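Local coordinates for protein acyl-coenzyme A oxidase (Caenorhabditis elegans, PDB 5K3H) that catalyses the FAD-dependent desaturation of acyl-CoA side chains, the first step of peroxisomal beta-oxidation, passing the electrons to oxygen to give hydrogen peroxide, at residues 127-133 with 263-268; 169-174 with 272-276; 174-180 with 255-261; 449-453 with 507-511. One frame throughout, in Å; residues are numbered along the deposited sequence.

Overall arrangement
Contacts 1, 2 and 3 gather in the beta domain between the helical parts, and contact 4 lies apart in the helical region. Contacts 2 and 3 have centres about 12 Å apart and share Gln174, and Asp170 OD2 meets Arg259 NH1 in a salt bridge at 2.9 Å. Contact 1 lies about 16 Å from contact 2 and 17 Å from contact 3, centre to centre; Leu265 packs on both Val272 and Phe176. Contact 4 is about 41 Å from contact 1 between centres. Side chain to side chain, Gln127 is about 4 Å from Tyr149, which binds FAD, and Val449 about 7 Å from Ala534, which binds ATP, both at sites shared by the two subunits.

Contact 1: residues 127-133 with 263-268; sequences QASDEQQ and TNLLMR
Gln132 reaches from the first turn of helix 130-141 into the loop 263-268 and is itself half of the capping box there, with Gln132 N bonded to Ser129 OG. Four hydrogen bonds hold its amide, three to the loop. Gln132 NE2 gives both hydrogens, to Thr263 O at 2.6 Å and Leu265 O at 2.7 Å, each acceptor near the amide plane. Gln132 OE1 takes Met267 N at 3.0 Å and Ser129 N, both on lone pairs in the carbonyl plane, fixing the amide's rotation. With a leucine at this position, the carbonyls of Thr263 and Leu265 and the NH groups of Met267 and Ser129 are likely to lose these mates.

One backbone-to-backbone bond, Arg268 N to Gln127 O, adds to these. Apolar contact is slight: Leu266 CD2 meets Ala128 CB, while its CD1 lies against the side chain of Gln127, whose OE1 bonds to Thr217 on strand 211-221.

Charge enters through Arg268. Its CG stands opposite the backbone N (chi1 176°) and the chain bends at chi3, bringing the guanidinium over the helix start. Asp130 OD2 makes a long salt bridge to Arg268 NH2 at 3.6 Å, and Arg268 NE donates edge-on to Ala128 O at 2.7 Å.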
# COMPACT_ATOMS: atom_id res chain seq x y z
N GLN B 127 -34.34 12.23 3.46
CA GLN B 127 -35.23 11.92 2.34
C GLN B 127 -36.61 11.42 2.75
O GLN B 127 -37.56 11.56 1.97
CB GLN B 127 -34.59 10.87 1.42
CG GLN B 127 -33.14 11.17 0.99
CD GLN B 127 -32.39 9.90 0.53
OE1 GLN B 127 -32.94 8.80 0.58
NE2 GLN B 127 -31.14 10.07 0.09
N ALA B 128 -36.75 10.82 3.93
CA ALA B 128 -38.04 10.33 4.38
C ALA B 128 -38.89 11.50 4.88
O ALA B 128 -38.37 12.47 5.44
CB ALA B 128 -37.87 9.28 5.48
N SER B 129 -40.20 11.44 4.61
CA SER B 129 -41.10 12.44 5.14
C SER B 129 -41.20 12.30 6.66
O SER B 129 -40.84 11.27 7.23
CB SER B 129 -42.49 12.32 4.51
OG SER B 129 -43.20 11.20 5.03
N ASP B 130 -41.74 13.34 7.29
CA ASP B 130 -41.94 13.34 8.73
C ASP B 130 -42.76 12.09 9.04
O ASP B 130 -42.37 11.28 9.88
CB ASP B 130 -42.68 14.59 9.18
CG ASP B 130 -41.74 15.71 9.58
OD1 ASP B 130 -41.13 15.62 10.66
OD2 ASP B 130 -41.61 16.68 8.80
N GLU B 131 -43.90 11.95 8.36
CA GLU B 131 -44.74 10.77 8.57
C GLU B 131 -43.94 9.49 8.36
O GLU B 131 -44.18 8.48 9.04
CB GLU B 131 -45.95 10.84 7.64
CG GLU B 131 -46.95 9.73 7.80
CD GLU B 131 -48.19 9.97 6.94
OE1 GLU B 131 -48.14 10.88 6.07
OE2 GLU B 131 -49.22 9.28 7.17
N GLN B 132 -43.02 9.48 7.39
CA GLN B 132 -42.20 8.29 7.16
C GLN B 132 -41.16 8.09 8.26
O GLN B 132 -40.91 6.96 8.69
CB GLN B 132 -41.55 8.36 5.77
CG GLN B 132 -42.54 8.09 4.64
CD GLN B 132 -42.02 8.46 3.26
OE1 GLN B 132 -41.27 9.42 3.11
NE2 GLN B 132 -42.41 7.68 2.25
N GLN B 133 -40.54 9.18 8.73
CA GLN B 133 -39.57 9.10 9.82
C GLN B 133 -40.19 8.52 11.08
O GLN B 133 -39.55 7.72 11.79
CB GLN B 133 -39.00 10.48 10.10
CG GLN B 133 -38.14 11.00 8.97
CD GLN B 133 -37.61 12.36 9.27
OE1 GLN B 133 -37.92 12.93 10.30
NE2 GLN B 133 -36.83 12.91 8.36
N THR B 263 -45.99 4.35 -0.80
CA THR B 263 -45.45 5.22 0.24
C THR B 263 -44.09 4.77 0.76
O THR B 263 -43.55 5.43 1.66
CB THR B 263 -46.44 5.32 1.40
OG1 THR B 263 -46.80 4.00 1.83
CG2 THR B 263 -47.69 6.09 0.99
N ASN B 264 -43.50 3.69 0.22
CA ASN B 264 -42.10 3.37 0.49
C ASN B 264 -41.13 4.22 -0.33
O ASN B 264 -39.94 4.17 -0.04
CB ASN B 264 -41.79 1.89 0.25
CG ASN B 264 -42.25 1.00 1.39
OD1 ASN B 264 -43.30 1.21 1.97
ND2 ASN B 264 -41.44 -0.00 1.71
N LEU B 265 -41.61 4.94 -1.34
CA LEU B 265 -40.83 6.02 -1.93
C LEU B 265 -40.61 7.10 -0.88
O LEU B 265 -41.58 7.61 -0.31
CB LEU B 265 -41.56 6.60 -3.15
CG LEU B 265 -41.04 7.94 -3.71
CD1 LEU B 265 -39.71 7.77 -4.44
CD2 LEU B 265 -42.05 8.64 -4.62
N LEU B 266 -39.34 7.43 -0.61
CA LEU B 266 -39.02 8.46 0.38
C LEU B 266 -39.42 9.83 -0.19
O LEU B 266 -38.89 10.25 -1.23
CB LEU B 266 -37.53 8.42 0.73
CG LEU B 266 -37.02 7.07 1.29
CD1 LEU B 266 -35.61 7.19 1.85
CD2 LEU B 266 -37.98 6.50 2.34
N MET B 267 -40.34 10.52 0.49
CA MET B 267 -41.08 11.61 -0.15
C MET B 267 -40.98 12.93 0.61
O MET B 267 -41.92 13.73 0.60
CB MET B 267 -42.54 11.22 -0.33
CG MET B 267 -42.79 10.31 -1.50
SD MET B 267 -44.54 9.97 -1.78
CE MET B 267 -44.77 8.47 -0.84
N ARG B 268 -39.84 13.23 1.24
CA ARG B 268 -39.70 14.54 1.87
C ARG B 268 -39.72 15.65 0.82
O ARG B 268 -40.36 16.69 1.02
CB ARG B 268 -38.41 14.61 2.69
CG ARG B 268 -38.14 15.98 3.32
CD ARG B 268 -37.11 15.89 4.46
NE ARG B 268 -37.70 15.13 5.56
CZ ARG B 268 -38.18 15.68 6.68
NH1 ARG B 268 -38.14 16.99 6.86
NH2 ARG B 268 -38.72 14.90 7.61

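Contact 2: residues 169-174 with 272-276; sequences YDIGTQ and VEADG
Val272 opens the second segment by setting CG1 over the centre of one face of the Tyr169 ring, with 4.3 Å between CG1 and Tyr169 CE2. The opposite face of the ring has the backbone N of Ile171 near its rim, so the aromatic plane is bracketed by an aliphatic branch and by its own chain. Glu273 starts a type I beta turn that runs to Gly276 and is closed by a bond from Gly276 N to Glu273 O.

Ala274 carries the polar link. Tyr169 OH donates to Ala274 O at 2.8 Å, with the acceptor at the ring edge, near the ring plane. The hydroxyl itself stands above the carbonyl plane and meets the C=O at an angle of 111°. With CG swung anti to the backbone N (chi1 -175°), the tyrosine extends across to the turn and places its hydroxyl at this carbonyl. Ala274 CB also touches the amide end of Gln174, 3.3 Å from NE2.

Asp275 turns its side chain away, and its OD1 bonds to Thr277 OG1; its carbonyl O lies 3.9 Å from Ile171 CD1. Gly276 ends the turn at phi 90°, and its CA comes to 3.4 Å from Tyr169 CE2. A CB here would press against Ile171 CD1 and the preceding carbonyl.

The turn links the short strands 271-272 and 278-279, a beta hairpin laid beside the end of strand 166-170, while Val272 also packs on Met206 and Ile208 of strand 199-208.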
# COMPACT_ATOMS: atom_id res chain seq x y z
N TYR B 169 -43.61 2.31 -11.39
CA TYR B 169 -44.83 2.61 -10.66
C TYR B 169 -45.99 1.88 -11.31
O TYR B 169 -46.30 2.10 -12.49
CB TYR B 169 -45.11 4.11 -10.62
CG TYR B 169 -46.31 4.35 -9.74
CD1 TYR B 169 -46.35 3.81 -8.46
CD2 TYR B 169 -47.42 5.07 -10.18
CE1 TYR B 169 -47.42 3.99 -7.64
CE2 TYR B 169 -48.51 5.26 -9.35
CZ TYR B 169 -48.50 4.71 -8.08
OH TYR B 169 -49.56 4.86 -7.21
N ASP B 170 -46.65 1.02 -10.53
CA ASP B 170 -47.81 0.25 -10.96
C ASP B 170 -49.06 0.99 -10.48
O ASP B 170 -49.44 0.88 -9.31
CB ASP B 170 -47.73 -1.16 -10.40
CG ASP B 170 -48.84 -2.06 -10.89
OD1 ASP B 170 -49.96 -1.56 -11.15
OD2 ASP B 170 -48.60 -3.29 -11.01
N ILE B 171 -49.71 1.73 -11.38
CA ILE B 171 -50.84 2.59 -11.02
C ILE B 171 -52.04 1.77 -10.57
O ILE B 171 -52.81 2.20 -9.71
CB ILE B 171 -51.19 3.54 -12.18
CG1 ILE B 171 -49.97 4.39 -12.57
CG2 ILE B 171 -52.37 4.43 -11.81
CD1 ILE B 171 -50.17 5.26 -13.81
N GLY B 172 -52.25 0.60 -11.17
CA GLY B 172 -53.39 -0.22 -10.80
C GLY B 172 -53.35 -0.65 -9.35
O GLY B 172 -54.36 -0.60 -8.65
N THR B 173 -52.18 -1.07 -8.87
CA THR B 173 -52.02 -1.61 -7.53
C THR B 173 -51.40 -0.62 -6.54
O THR B 173 -51.18 -0.98 -5.38
CB THR B 173 -51.17 -2.88 -7.58
OG1 THR B 173 -49.83 -2.55 -7.99
CG2 THR B 173 -51.77 -3.83 -8.59
N GLN B 174 -51.06 0.59 -6.99
CA GLN B 174 -50.41 1.60 -6.16
C GLN B 174 -49.18 1.03 -5.45
O GLN B 174 -49.05 1.10 -4.22
CB GLN B 174 -51.38 2.19 -5.15
CG GLN B 174 -52.47 3.06 -5.76
CD GLN B 174 -53.53 3.37 -4.75
OE1 GLN B 174 -54.61 2.80 -4.79
NE2 GLN B 174 -53.21 4.26 -3.80
N VAL B 272 -45.14 11.29 -5.37
CA VAL B 272 -45.87 10.57 -6.40
C VAL B 272 -47.22 10.20 -5.81
O VAL B 272 -47.28 9.44 -4.83
CB VAL B 272 -45.11 9.32 -6.90
CG1 VAL B 272 -46.01 8.42 -7.74
CG2 VAL B 272 -43.88 9.72 -7.70
N GLU B 273 -48.29 10.74 -6.39
CA GLU B 273 -49.64 10.51 -5.89
C GLU B 273 -50.13 9.16 -6.38
O GLU B 273 -49.51 8.52 -7.24
CB GLU B 273 -50.56 11.66 -6.29
CG GLU B 273 -49.91 13.00 -5.95
CD GLU B 273 -50.82 14.20 -6.10
OE1 GLU B 273 -51.46 14.33 -7.17
OE2 GLU B 273 -50.89 15.03 -5.16
N ALA B 274 -51.24 8.69 -5.79
CA ALA B 274 -51.79 7.39 -6.14
C ALA B 274 -52.06 7.25 -7.63
O ALA B 274 -51.89 6.16 -8.19
CB ALA B 274 -53.09 7.15 -5.36
N ASP B 275 -52.49 8.32 -8.28
CA ASP B 275 -52.69 8.28 -9.73
C ASP B 275 -51.38 8.27 -10.52
O ASP B 275 -51.42 8.27 -11.76
CB ASP B 275 -53.66 9.39 -10.17
CG ASP B 275 -53.12 10.78 -9.97
OD1 ASP B 275 -51.96 10.97 -9.54
OD2 ASP B 275 -53.90 11.71 -10.26
N GLY B 276 -50.22 8.34 -9.85
CA GLY B 276 -48.95 8.45 -10.53
C GLY B 276 -48.46 9.84 -10.81
O GLY B 276 -47.39 9.98 -11.43

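Contact 3: residues 174-180 with 255-261; sequences QEFVLHT and FNNYRIP
Glu175 meets Arg259 at the start of an antiparallel strand pair, 175-179 with 258-261. Glu175 OE1 receives Arg259 NH1 at 3.0 Å, a salt bridge in which the donor comes from above the carboxylate plane while OE1 lies at the guanidinium edge. OE1 is also bonded to Thr173 OG1, and Arg259 NH1 has a second salt bridge, to Asp170. An alanine in place of Glu175 would probably leave Arg259 with Asp170 as its remaining carboxylate mate and the guanidinium freer to turn.

Phe176 and Ile260 form a hydrogen-bonded pair, with Phe176 N to Ile260 O at 2.8 Å and Ile260 N returning to Phe176 O. Their side chains share one face, CB against CG1. On the other face Val177 lies alongside Arg259, its CG2 over the centre of the guanidinium, 3.5 Å from CZ.

Leu178 pairs with Tyr258 through two backbone bonds. Leu178 CD2 sits over the face of the Phe255 ring in a CH-pi contact, 4.1 Å from the centroid, and its CD1 meets Ile260 CD1.

His179 has CG anti to the backbone N (chi1 -166°), which brings ND1 beside Asn257 N as acceptor at 3.1 Å, with the donor near the ring plane. Thr180 OG1 takes Phe255 N at 2.9 Å, and Thr180 N gives to Phe255 O.

Asn257 and Tyr258 both face Leu178, a G1 beta bulge, and the bulged antiparallel pair lies in the middle beta domain of the acyl-CoA oxidase and dehydrogenase fold.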
# COMPACT_ATOMS: atom_id res chain seq x y z
N GLN B 174 -51.06 0.59 -6.99
CA GLN B 174 -50.41 1.60 -6.16
C GLN B 174 -49.18 1.03 -5.45
O GLN B 174 -49.05 1.10 -4.22
CB GLN B 174 -51.38 2.19 -5.15
CG GLN B 174 -52.47 3.06 -5.76
CD GLN B 174 -53.53 3.37 -4.75
OE1 GLN B 174 -54.61 2.80 -4.79
NE2 GLN B 174 -53.21 4.26 -3.80
N GLU B 175 -48.28 0.45 -6.24
CA GLU B 175 -47.07 -0.19 -5.77
C GLU B 175 -45.92 0.16 -6.70
O GLU B 175 -46.13 0.46 -7.88
CB GLU B 175 -47.22 -1.70 -5.73
CG GLU B 175 -48.03 -2.24 -4.58
CD GLU B 175 -48.28 -3.71 -4.76
OE1 GLU B 175 -48.74 -4.10 -5.86
OE2 GLU B 175 -47.94 -4.49 -3.85
N PHE B 176 -44.70 0.14 -6.16
CA PHE B 176 -43.49 0.13 -6.97
C PHE B 176 -42.99 -1.30 -7.16
O PHE B 176 -42.99 -2.08 -6.20
CB PHE B 176 -42.40 1.01 -6.36
CG PHE B 176 -42.69 2.47 -6.50
CD1 PHE B 176 -42.38 3.14 -7.68
CD2 PHE B 176 -43.34 3.16 -5.50
CE1 PHE B 176 -42.67 4.47 -7.85
CE2 PHE B 176 -43.64 4.49 -5.65
CZ PHE B 176 -43.30 5.15 -6.83
N VAL B 177 -42.63 -1.64 -8.40
CA VAL B 177 -42.09 -2.96 -8.73
C VAL B 177 -40.59 -2.75 -8.93
O VAL B 177 -40.18 -2.10 -9.89
CB VAL B 177 -42.74 -3.54 -10.00
CG1 VAL B 177 -41.95 -4.71 -10.52
CG2 VAL B 177 -44.21 -3.91 -9.80
N LEU B 178 -39.77 -3.29 -8.03
CA LEU B 178 -38.32 -3.16 -8.13
C LEU B 178 -37.79 -4.30 -8.97
O LEU B 178 -38.27 -5.44 -8.85
CB LEU B 178 -37.68 -3.18 -6.74
CG LEU B 178 -37.51 -1.88 -5.93
CD1 LEU B 178 -38.67 -0.94 -6.07
CD2 LEU B 178 -37.35 -2.24 -4.45
N HIS B 179 -36.84 -4.01 -9.85
CA HIS B 179 -36.35 -5.09 -10.70
C HIS B 179 -34.87 -4.94 -11.03
O HIS B 179 -34.38 -3.84 -11.30
CB HIS B 179 -37.15 -5.17 -12.00
CG HIS B 179 -36.92 -6.44 -12.75
ND1 HIS B 179 -37.18 -7.68 -12.22
CD2 HIS B 179 -36.41 -6.66 -13.99
CE1 HIS B 179 -36.86 -8.61 -13.09
NE2 HIS B 179 -36.39 -8.02 -14.18
N THR B 180 -34.17 -6.07 -11.04
CA THR B 180 -32.77 -6.11 -11.45
C THR B 180 -32.70 -6.81 -12.80
O THR B 180 -32.74 -8.05 -12.86
CB THR B 180 -31.94 -6.84 -10.40
OG1 THR B 180 -32.10 -6.19 -9.14
CG2 THR B 180 -30.46 -6.85 -10.76
N PHE B 255 -33.51 -7.95 -7.35
CA PHE B 255 -34.96 -7.99 -7.22
C PHE B 255 -35.55 -8.67 -8.45
O PHE B 255 -35.16 -8.36 -9.59
CB PHE B 255 -35.55 -6.59 -7.13
CG PHE B 255 -34.94 -5.74 -6.08
CD1 PHE B 255 -35.33 -5.87 -4.74
CD2 PHE B 255 -33.96 -4.80 -6.41
CE1 PHE B 255 -34.76 -5.09 -3.76
CE2 PHE B 255 -33.38 -4.01 -5.44
CZ PHE B 255 -33.78 -4.14 -4.10
N ASN B 256 -36.51 -9.58 -8.22
CA ASN B 256 -37.30 -10.20 -9.29
C ASN B 256 -38.73 -9.66 -9.17
O ASN B 256 -39.56 -10.24 -8.48
CB ASN B 256 -37.27 -11.72 -9.19
CG ASN B 256 -37.96 -12.41 -10.37
OD1 ASN B 256 -38.24 -11.78 -11.40
ND2 ASN B 256 -38.17 -13.73 -10.24
N ASN B 257 -38.98 -8.53 -9.83
CA ASN B 257 -40.28 -7.86 -9.82
C ASN B 257 -40.85 -7.77 -8.39
O ASN B 257 -41.94 -8.27 -8.09
CB ASN B 257 -41.26 -8.54 -10.79
CG ASN B 257 -40.87 -8.32 -12.26
OD1 ASN B 257 -40.71 -7.17 -12.72
ND2 ASN B 257 -40.70 -9.42 -13.01
N TYR B 258 -40.06 -7.13 -7.51
CA TYR B 258 -40.33 -7.08 -6.07
C TYR B 258 -41.18 -5.86 -5.74
O TYR B 258 -40.76 -4.72 -5.97
CB TYR B 258 -39.01 -7.04 -5.31
CG TYR B 258 -39.09 -7.12 -3.80
CD1 TYR B 258 -39.30 -8.33 -3.16
CD2 TYR B 258 -38.93 -5.98 -3.03
CE1 TYR B 258 -39.36 -8.39 -1.77
CE2 TYR B 258 -38.98 -6.02 -1.66
CZ TYR B 258 -39.19 -7.23 -1.03
OH TYR B 258 -39.24 -7.26 0.35
N ARG B 259 -42.35 -6.09 -5.13
CA ARG B 259 -43.38 -5.07 -4.95
C ARG B 259 -43.36 -4.46 -3.55
O ARG B 259 -43.37 -5.18 -2.55
CB ARG B 259 -44.76 -5.66 -5.24
CG ARG B 259 -44.95 -6.01 -6.70
CD ARG B 259 -46.34 -6.55 -7.03
NE ARG B 259 -46.48 -6.61 -8.48
CZ ARG B 259 -47.14 -5.73 -9.22
NH1 ARG B 259 -47.79 -4.71 -8.65
NH2 ARG B 259 -47.17 -5.87 -10.54
N ILE B 260 -43.36 -3.13 -3.50
CA ILE B 260 -43.44 -2.36 -2.25
C ILE B 260 -44.52 -1.29 -2.41
O ILE B 260 -44.82 -0.87 -3.55
CB ILE B 260 -42.07 -1.76 -1.86
CG1 ILE B 260 -41.58 -0.75 -2.91
CG2 ILE B 260 -41.02 -2.85 -1.67
CD1 ILE B 260 -40.25 -0.11 -2.55
N PRO B 261 -45.15 -0.84 -1.31
CA PRO B 261 -46.20 0.18 -1.42
C PRO B 261 -45.70 1.48 -2.02
O PRO B 261 -44.51 1.80 -1.98
CB PRO B 261 -46.65 0.38 0.04
CG PRO B 261 -46.24 -0.88 0.75
CD PRO B 261 -45.04 -1.41 0.05
O HOH W 1 -34.19 -10.59 -11.03

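Contact 4: residues 449-453 with 507-511; sequences VKSAA and ANKFF
Val449 and Phe511 lie alongside each other, pointing opposite ways, and the valine sits where three side chains of the facing helix converge. Val449 CG1 stands anti to the backbone N (chi1 166°) and touches both aromatic rings, 3.8 Å from Phe511 CZ and 4.1 Å from Phe510 CD2. It approaches both rings obliquely. The other branch, Val449 CG2, turns to Ala507 CB at 4.1 Å.

One turn further on, Ala452 and Ala507 meet methyl to methyl, with 3.7 Å between their CB atoms. Ala453 CB comes to Phe511 CZ at 4.2 Å, so the end of that ring rests on both Val449 and Ala453.

The two segments belong to helices 437-456 and 489-515; the second is part of the additional C-terminal helical domain of the acyl-CoA oxidases, here packed on helix 437-456. The axes of the two short segments cross nearly at a right angle, -83°, with a closest approach of 10.4 Å. The contact is wholly apolar, made by small residues on one helix against Ala507 and two phenylalanines on the other.

Phe510 continues to Trp524 of helix 520-553 in an edge-to-face stack, and Val449 also packs on Leu531 of that helix. Lys509 packs on Tyr601 of the second subunit.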
# COMPACT_ATOMS: atom_id res chain seq x y z
N VAL B 449 -12.39 25.09 -13.89
CA VAL B 449 -12.43 25.55 -15.28
C VAL B 449 -13.49 26.64 -15.46
O VAL B 449 -13.26 27.63 -16.16
CB VAL B 449 -12.66 24.36 -16.22
CG1 VAL B 449 -13.03 24.85 -17.59
CG2 VAL B 449 -11.40 23.55 -16.31
N LYS B 450 -14.67 26.45 -14.87
CA LYS B 450 -15.68 27.51 -14.86
C LYS B 450 -15.13 28.79 -14.23
O LYS B 450 -15.50 29.90 -14.63
CB LYS B 450 -16.91 27.06 -14.09
CG LYS B 450 -17.92 28.18 -13.90
CD LYS B 450 -18.98 27.81 -12.85
CE LYS B 450 -18.60 28.42 -11.48
NZ LYS B 450 -19.55 28.05 -10.39
N SER B 451 -14.32 28.65 -13.17
CA SER B 451 -13.69 29.80 -12.53
C SER B 451 -12.60 30.43 -13.41
O SER B 451 -12.39 31.65 -13.38
CB SER B 451 -13.15 29.39 -11.16
OG SER B 451 -14.21 28.82 -10.39
N ALA B 452 -11.83 29.61 -14.14
CA ALA B 452 -10.86 30.15 -15.08
C ALA B 452 -11.56 30.92 -16.20
O ALA B 452 -11.02 31.91 -16.71
CB ALA B 452 -10.00 29.03 -15.67
N ALA B 453 -12.75 30.46 -16.61
CA ALA B 453 -13.51 31.16 -17.65
C ALA B 453 -13.96 32.55 -17.17
O ALA B 453 -13.93 33.51 -17.95
CB ALA B 453 -14.71 30.33 -18.07
N ALA B 507 -6.89 24.77 -18.07
CA ALA B 507 -8.13 25.23 -18.69
C ALA B 507 -7.88 25.73 -20.11
O ALA B 507 -8.64 25.40 -21.04
CB ALA B 507 -8.80 26.30 -17.80
N ASN B 508 -6.80 26.47 -20.32
CA ASN B 508 -6.48 26.94 -21.66
C ASN B 508 -6.14 25.79 -22.59
O ASN B 508 -6.40 25.88 -23.80
CB ASN B 508 -5.34 27.94 -21.64
CG ASN B 508 -5.79 29.29 -21.17
OD1 ASN B 508 -6.97 29.64 -21.34
ND2 ASN B 508 -4.88 30.08 -20.61
N LYS B 509 -5.57 24.69 -22.07
CA LYS B 509 -5.37 23.51 -22.91
C LYS B 509 -6.72 22.97 -23.39
O LYS B 509 -6.89 22.65 -24.57
CB LYS B 509 -4.59 22.43 -22.16
CG LYS B 509 -4.44 21.15 -22.98
CD LYS B 509 -3.74 20.02 -22.21
CE LYS B 509 -3.48 18.81 -23.12
NZ LYS B 509 -2.71 17.74 -22.42
N PHE B 510 -7.67 22.85 -22.46
CA PHE B 510 -9.03 22.43 -22.80
C PHE B 510 -9.68 23.41 -23.78
O PHE B 510 -10.16 23.02 -24.85
CB PHE B 510 -9.83 22.28 -21.50
CG PHE B 510 -11.29 22.02 -21.69
CD1 PHE B 510 -11.73 20.96 -22.47
CD2 PHE B 510 -12.22 22.82 -21.06
CE1 PHE B 510 -13.09 20.72 -22.62
CE2 PHE B 510 -13.56 22.59 -21.21
CZ PHE B 510 -14.00 21.54 -21.99
N PHE B 511 -9.70 24.70 -23.42
CA PHE B 511 -10.25 25.72 -24.31
C PHE B 511 -9.56 25.71 -25.67
O PHE B 511 -10.21 25.77 -26.72
CB PHE B 511 -10.11 27.11 -23.70
CG PHE B 511 -10.81 27.29 -22.38
CD1 PHE B 511 -11.99 26.63 -22.09
CD2 PHE B 511 -10.26 28.14 -21.41
CE1 PHE B 511 -12.62 26.81 -20.86
CE2 PHE B 511 -10.88 28.33 -20.19
CZ PHE B 511 -12.06 27.67 -19.91